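Local atomic coordinates of CDA peptide synthetase I (Streptomyces coelicolor, PDB entry 5DU9), a protein that belongs to the nonribosomal peptide synthetases and is represented here by a condensation domain, whose fold is that of the CoA-dependent acyltransferase clan. Residues A[286-292]-A[313-319]; A[390-396]-A[408-412]. The protein carries 1 engineered substitution. One frame throughout, in Å; residues are numbered along the deposited sequence.

Contact 1 of 2, residues A[286-292]-A[313-319]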
loop_
_atom_site.group_PDB
_atom_site.type_symbol
_atom_site.label_atom_id
_atom_site.label_comp_id
_atom_site.label_asym_id
_atom_site.label_seq_id
_atom_site.Cartn_x
_atom_site.Cartn_y
_atom_site.Cartn_z
ATOM N N ARG A 286 5.823 -18.512 20.522
ATOM C CA ARG A 286 5.981 -19.605 19.563
ATOM C C ARG A 286 5.290 -19.286 18.245
ATOM O O ARG A 286 5.894 -19.358 17.173
ATOM C CB ARG A 286 5.412 -20.902 20.164
ATOM C CG ARG A 286 5.229 -22.089 19.197
ATOM C CD ARG A 286 6.527 -22.819 18.878
ATOM N NE ARG A 286 7.343 -23.041 20.069
ATOM C CZ ARG A 286 7.215 -24.071 20.901
ATOM N NH1 ARG A 286 6.305 -25.013 20.686
ATOM N NH2 ARG A 286 8.011 -24.160 21.957
ATOM N N ASP A 287 4.010 -18.948 18.333
ATOM C CA ASP A 287 3.211 -18.697 17.148
ATOM C C ASP A 287 3.062 -17.204 16.928
ATOM O O ASP A 287 2.552 -16.482 17.783
ATOM C CB ASP A 287 1.843 -19.369 17.261
ATOM C CG ASP A 287 1.829 -20.759 16.648
ATOM O OD1 ASP A 287 1.430 -20.888 15.471
ATOM O OD2 ASP A 287 2.228 -21.722 17.337
ATOM N N VAL A 288 3.535 -16.751 15.772
ATOM C CA VAL A 288 3.478 -15.344 15.417
ATOM C C VAL A 288 2.565 -15.158 14.217
ATOM O O VAL A 288 2.486 -16.017 13.333
ATOM C CB VAL A 288 4.880 -14.775 15.114
ATOM C CG1 VAL A 288 5.758 -14.855 16.357
ATOM C CG2 VAL A 288 5.527 -15.512 13.956
ATOM N N VAL A 289 1.859 -14.036 14.211
ATOM C CA VAL A 289 1.015 -13.660 13.088
ATOM C C VAL A 289 1.513 -12.354 12.496
ATOM O O VAL A 289 1.784 -11.397 13.226
ATOM C CB VAL A 289 -0.457 -13.505 13.513
ATOM C CG1 VAL A 289 -1.329 -13.140 12.322
ATOM C CG2 VAL A 289 -0.953 -14.788 14.159
ATOM N N VAL A 290 1.664 -12.337 11.178
ATOM C CA VAL A 290 1.828 -11.091 10.452
ATOM C C VAL A 290 0.748 -11.052 9.388
ATOM O O VAL A 290 0.227 -12.091 8.988
ATOM C CB VAL A 290 3.223 -10.957 9.822
ATOM C CG1 VAL A 290 4.295 -10.992 10.911
ATOM C CG2 VAL A 290 3.469 -12.041 8.798
ATOM N N SER A 291 0.395 -9.851 8.951
ATOM C CA SER A 291 -0.599 -9.688 7.900
ATOM C C SER A 291 0.089 -9.281 6.613
ATOM O O SER A 291 0.990 -8.438 6.616
ATOM C CB SER A 291 -1.654 -8.653 8.302
ATOM O OG SER A 291 -2.366 -9.062 9.465
ATOM N N VAL A 292 -0.339 -9.894 5.515
ATOM C CA VAL A 292 0.291 -9.704 4.226
ATOM C C VAL A 292 -0.729 -9.184 3.214
ATOM O O VAL A 292 -1.789 -9.778 3.043
ATOM C CB VAL A 292 0.904 -11.031 3.719
ATOM C CG1 VAL A 292 1.554 -10.843 2.364
ATOM C CG2 VAL A 292 1.916 -11.558 4.728
ATOM N N LEU A 313 -4.328 -10.722 4.217
ATOM C CA LEU A 313 -4.541 -12.036 4.805
ATOM C C LEU A 313 -3.511 -12.349 5.880
ATOM O O LEU A 313 -2.378 -11.879 5.813
ATOM C CB LEU A 313 -4.515 -13.110 3.722
ATOM C CG LEU A 313 -5.772 -13.121 2.855
ATOM C CD1 LEU A 313 -5.531 -13.907 1.579
ATOM C CD2 LEU A 313 -6.961 -13.685 3.616
ATOM N N PRO A 314 -3.917 -13.142 6.878
ATOM C CA PRO A 314 -3.045 -13.457 8.012
ATOM C C PRO A 314 -2.083 -14.590 7.701
ATOM O O PRO A 314 -2.499 -15.645 7.223
ATOM C CB PRO A 314 -4.034 -13.868 9.095
ATOM C CG PRO A 314 -5.133 -14.525 8.333
ATOM C CD PRO A 314 -5.244 -13.766 7.033
ATOM N N LEU A 315 -0.807 -14.356 7.971
ATOM C CA LEU A 315 0.227 -15.358 7.794
ATOM C C LEU A 315 0.649 -15.857 9.164
ATOM O O LEU A 315 1.255 -15.124 9.948
ATOM C CB LEU A 315 1.414 -14.767 7.032
ATOM C CG LEU A 315 2.448 -15.748 6.483
ATOM C CD1 LEU A 315 1.876 -16.537 5.317
ATOM C CD2 LEU A 315 3.692 -14.998 6.062
ATOM N N ARG A 316 0.298 -17.101 9.464
ATOM C CA ARG A 316 0.596 -17.679 10.758
ATOM C C ARG A 316 1.847 -18.530 10.672
ATOM O O ARG A 316 1.960 -19.404 9.808
ATOM C CB ARG A 316 -0.578 -18.504 11.250
ATOM C CG ARG A 316 -0.473 -18.841 12.698
ATOM C CD ARG A 316 -1.773 -19.407 13.196
ATOM N NE ARG A 316 -1.850 -19.342 14.642
ATOM C CZ ARG A 316 -2.930 -19.661 15.338
ATOM N NH1 ARG A 316 -4.028 -20.071 14.712
ATOM N NH2 ARG A 316 -2.908 -19.567 16.658
ATOM N N LEU A 317 2.779 -18.260 11.580
ATOM C CA LEU A 317 4.118 -18.832 11.534
ATOM C C LEU A 317 4.507 -19.347 12.909
ATOM O O LEU A 317 4.411 -18.617 13.894
ATOM C CB LEU A 317 5.132 -17.781 11.069
ATOM C CG LEU A 317 4.751 -17.008 9.807
ATOM C CD1 LEU A 317 5.539 -15.717 9.681
ATOM C CD2 LEU A 317 4.961 -17.883 8.587
ATOM N N ALA A 318 4.939 -20.602 12.976
ATOM C CA ALA A 318 5.484 -21.151 14.205
ATOM C C ALA A 318 7.001 -21.058 14.158
ATOM O O ALA A 318 7.621 -21.516 13.202
ATOM C CB ALA A 318 5.037 -22.593 14.402
ATOM N N VAL A 319 7.586 -20.435 15.178
ATOM C CA VAL A 319 9.033 -20.351 15.306
ATOM C C VAL A 319 9.435 -21.156 16.533
ATOM O O VAL A 319 9.256 -20.722 17.672
ATOM C CB VAL A 319 9.526 -18.891 15.421
ATOM C CG1 VAL A 319 11.042 -18.843 15.473
ATOM C CG2 VAL A 319 9.015 -18.063 14.252
HETATM O O HOH W 1 9.381 -21.362 20.335
#

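Contact 2 of 2, residues A[390-396]-A[408-412]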
loop_
_atom_site.group_PDB
_atom_site.type_symbol
_atom_site.label_atom_id
_atom_site.label_comp_id
_atom_site.label_asym_id
_atom_site.label_seq_id
_atom_site.Cartn_x
_atom_site.Cartn_y
_atom_site.Cartn_z
ATOM N N THR A 390 -4.598 1.790 10.577
ATOM C CA THR A 390 -4.175 0.584 11.268
ATOM C C THR A 390 -4.629 0.576 12.722
ATOM O O THR A 390 -4.752 1.625 13.364
ATOM C CB THR A 390 -2.636 0.421 11.203
ATOM O OG1 THR A 390 -2.244 -0.805 11.835
ATOM C CG2 THR A 390 -1.938 1.588 11.874
ATOM N N THR A 391 -4.900 -0.625 13.223
ATOM C CA THR A 391 -5.199 -0.833 14.632
ATOM C C THR A 391 -3.915 -0.972 15.447
ATOM O O THR A 391 -3.938 -0.908 16.677
ATOM C CB THR A 391 -6.057 -2.092 14.844
ATOM O OG1 THR A 391 -5.377 -3.235 14.312
ATOM C CG2 THR A 391 -7.404 -1.946 14.156
ATOM N N ASP A 392 -2.797 -1.160 14.756
ATOM C CA ASP A 392 -1.529 -1.421 15.423
ATOM C C ASP A 392 -0.368 -0.850 14.606
ATOM O O ASP A 392 0.043 0.290 14.822
ATOM C CB ASP A 392 -1.368 -2.931 15.651
ATOM C CG ASP A 392 0.034 -3.321 16.083
ATOM O OD1 ASP A 392 0.618 -2.616 16.925
ATOM O OD2 ASP A 392 0.551 -4.338 15.573
ATOM N N LEU A 393 0.141 -1.630 13.661
ATOM C CA LEU A 393 1.350 -1.256 12.929
ATOM C C LEU A 393 1.353 -1.760 11.491
ATOM O O LEU A 393 1.045 -2.925 11.237
ATOM C CB LEU A 393 2.586 -1.798 13.661
ATOM C CG LEU A 393 3.963 -1.504 13.059
ATOM C CD1 LEU A 393 4.322 -0.035 13.201
ATOM C CD2 LEU A 393 5.017 -2.384 13.720
ATOM N N ASN A 394 1.700 -0.878 10.554
ATOM C CA ASN A 394 2.070 -1.288 9.203
ATOM C C ASN A 394 3.558 -1.092 9.036
ATOM O O ASN A 394 4.103 -0.073 9.467
ATOM C CB ASN A 394 1.356 -0.483 8.107
ATOM C CG ASN A 394 -0.136 -0.404 8.295
ATOM O OD1 ASN A 394 -0.788 -1.386 8.654
ATOM N ND2 ASN A 394 -0.698 0.774 8.026
ATOM N N ILE A 395 4.204 -2.059 8.398
ATOM C CA ILE A 395 5.601 -1.943 8.012
ATOM C C ILE A 395 5.651 -1.925 6.494
ATOM O O ILE A 395 5.334 -2.916 5.849
ATOM C CB ILE A 395 6.448 -3.100 8.566
ATOM C CG1 ILE A 395 6.400 -3.083 10.095
ATOM C CG2 ILE A 395 7.884 -2.990 8.069
ATOM C CD1 ILE A 395 7.053 -4.273 10.754
ATOM N N VAL A 396 6.041 -0.787 5.933
ATOM C CA VAL A 396 6.002 -0.580 4.494
ATOM C C VAL A 396 7.419 -0.395 3.970
ATOM O O VAL A 396 8.175 0.428 4.485
ATOM C CB VAL A 396 5.145 0.650 4.132
ATOM C CG1 VAL A 396 5.002 0.784 2.621
ATOM C CG2 VAL A 396 3.774 0.558 4.797
ATOM N N ASP A 408 9.016 2.418 6.195
ATOM C CA ASP A 408 8.045 3.225 6.924
ATOM C C ASP A 408 7.365 2.388 7.996
ATOM O O ASP A 408 6.802 1.329 7.704
ATOM C CB ASP A 408 6.991 3.802 5.975
ATOM C CG ASP A 408 7.483 5.025 5.221
ATOM O OD1 ASP A 408 8.694 5.114 4.955
ATOM O OD2 ASP A 408 6.653 5.905 4.906
ATOM N N PHE A 409 7.445 2.852 9.237
ATOM C CA PHE A 409 6.655 2.287 10.320
ATOM C C PHE A 409 5.447 3.183 10.523
ATOM O O PHE A 409 5.583 4.348 10.891
ATOM C CB PHE A 409 7.472 2.165 11.608
ATOM C CG PHE A 409 8.196 0.851 11.744
ATOM C CD1 PHE A 409 8.848 0.286 10.662
ATOM C CD2 PHE A 409 8.238 0.191 12.964
ATOM C CE1 PHE A 409 9.516 -0.922 10.786
ATOM C CE2 PHE A 409 8.902 -1.019 13.092
ATOM C CZ PHE A 409 9.542 -1.572 12.004
ATOM N N GLU A 410 4.273 2.632 10.249
ATOM C CA GLU A 410 3.019 3.356 10.367
ATOM C C GLU A 410 2.271 2.847 11.586
ATOM O O GLU A 410 1.702 1.755 11.556
ATOM C CB GLU A 410 2.177 3.177 9.103
ATOM C CG GLU A 410 2.928 3.463 7.812
ATOM C CD GLU A 410 2.048 3.349 6.578
ATOM O OE1 GLU A 410 1.102 2.537 6.591
ATOM O OE2 GLU A 410 2.307 4.068 5.588
ATOM N N GLY A 411 2.284 3.636 12.653
ATOM C CA GLY A 411 1.722 3.218 13.925
ATOM C C GLY A 411 0.414 3.894 14.272
ATOM O O GLY A 411 0.246 5.096 14.056
ATOM N N ASN A 412 -0.516 3.114 14.815
ATOM C CA ASN A 412 -1.725 3.662 15.409
ATOM C C ASN A 412 -1.324 4.647 16.511
ATOM O O ASN A 412 -0.573 4.285 17.415
ATOM C CB ASN A 412 -2.605 2.541 15.965
ATOM C CG ASN A 412 -3.886 3.057 16.604
ATOM O OD1 ASN A 412 -3.854 3.780 17.597
ATOM N ND2 ASN A 412 -5.021 2.676 16.037
#

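Contact 1 of 2, residues A[286-292]-A[313-319]
Val290 and Leu315 face each other in the apolar middle of an antiparallel strand pair, their side chains lying alongside and pointing the same way, with Val290 CG2 3.8 Å from Leu315 CB. That methyl sits between the backbone N and the carbonyl carbon of its own residue (chi1 -60°), which turns it toward the neighbouring strand; Val288 repeats the arrangement, its CG2 lying 3.7 Å from Leu317 CB. Next to it, Val292 CG2 also reaches Leu315 CB, at 4.0 Å, so Leu315 is flanked by methyls of two valines. Branched valines suit extended backbone, and the longer leucines opposite them reach into the layer above.

Between these side chains the backbones are joined in the regular antiparallel way, with two mutual N-H to O=C bonds at each of the pairs Val288-Leu317, Val290-Leu315 and Val292-Leu313. Pro314, which has no N-H to give, falls harmlessly at a non-hydrogen-bonded position opposite Ser291.

On the reverse face, Ser291 and Pro314 form the buried inner end, where Ser291 OG bonds to Gly361 N; Asp287, Arg316 and Ala318 form the outer end. The extended Arg316 side chain passes Asp287, but the salt bridge is long, 3.7 Å from Asp287 OD1 to Arg316 NE, with carboxylate and guanidinium planes 82° apart; the stronger partner of this arginine is Asp223. At the exposed end, Val319 N gives a nearly straight bond to Arg286 O (2.8 Å), and one water, lying in the guanidinium plane at its edge, accepts from Arg286 NE and donates to Val319 O, 2.7 Å from each.

Strands 287-294 and 311-318 thus form a two-stranded antiparallel ribbon within the condensation domain, its valine-leucine face packed on helices 267-283 and 325-341.

Contact 2 of 2, residues A[390-396]-A[408-412]
Asn394 and Glu410 face each other across the beta hairpin of strands 393-398 and 404-411, whose closely packed part has an apolar and a polar face. On the apolar one, Ile395 CG1 lies over a face of the Phe409 ring, a CH-pi contact 4.1 Å from the centroid, while Leu393 CD1 approaches the ring obliquely, 3.9 Å from Phe409 CD2. A broad flat ring suits the space between these branched neighbours and helix 418-437. Gly411, opposite Leu393, adds no side chain.

Paired backbone bonds join Asn394 to Glu410 and Val396 to Asp408. The other face carries Asn394, Glu410 and Asp408, buried polar groups that suit the place because partners satisfy them, Ser245 in the case of Asp408 OD1; Val396 CG2 packs 3.7 Å from Glu410 CD.

Before the strand, the looser side lies at exposed Thr391 and at Asp392, whose side chain starts away from 408-412; Thr390 and Asn412 stay buried. An ST turn orders this bend, Asp392 N bonding to Thr390 OG1. Asn412 ties it back through its backbone N to Asp392 O and through ND2 to Thr390 O (2.9 Å), while its OD1 accepts from Gln414 N.

Glu410 OE1 also bonds Ser387 OG of the ligand pocket and probably helps position it from the second shell. This same OE1 accepts from Asn394 ND2 at 2.9 Å, met nearly along its C-O axis, with the oxygen close to the Asn394 amide plane.

In the fold
Both contacts are antiparallel strand pairs, largely buried, but they hold different sheets: contact 1 is a two-stranded ribbon, contact 2 the middle pair of a four-stranded sheet. Their centres lie about 16 Å apart, and their nearest atoms, about 7 Å apart, do not touch. Strand 363-366 links them, bonding through its backbone to Ser291 on one side and to Leu393 and Ile395 on the other. Contact 1, farther from the chain centre, grades from a valine-leucine face under helices to a charged, hydrated end. Contact 2 lies deeper and buries polar groups, which bond to one another and to Ser387, which lines the pocket of the bound (2S)-2-amino-N-butyl-propanamide.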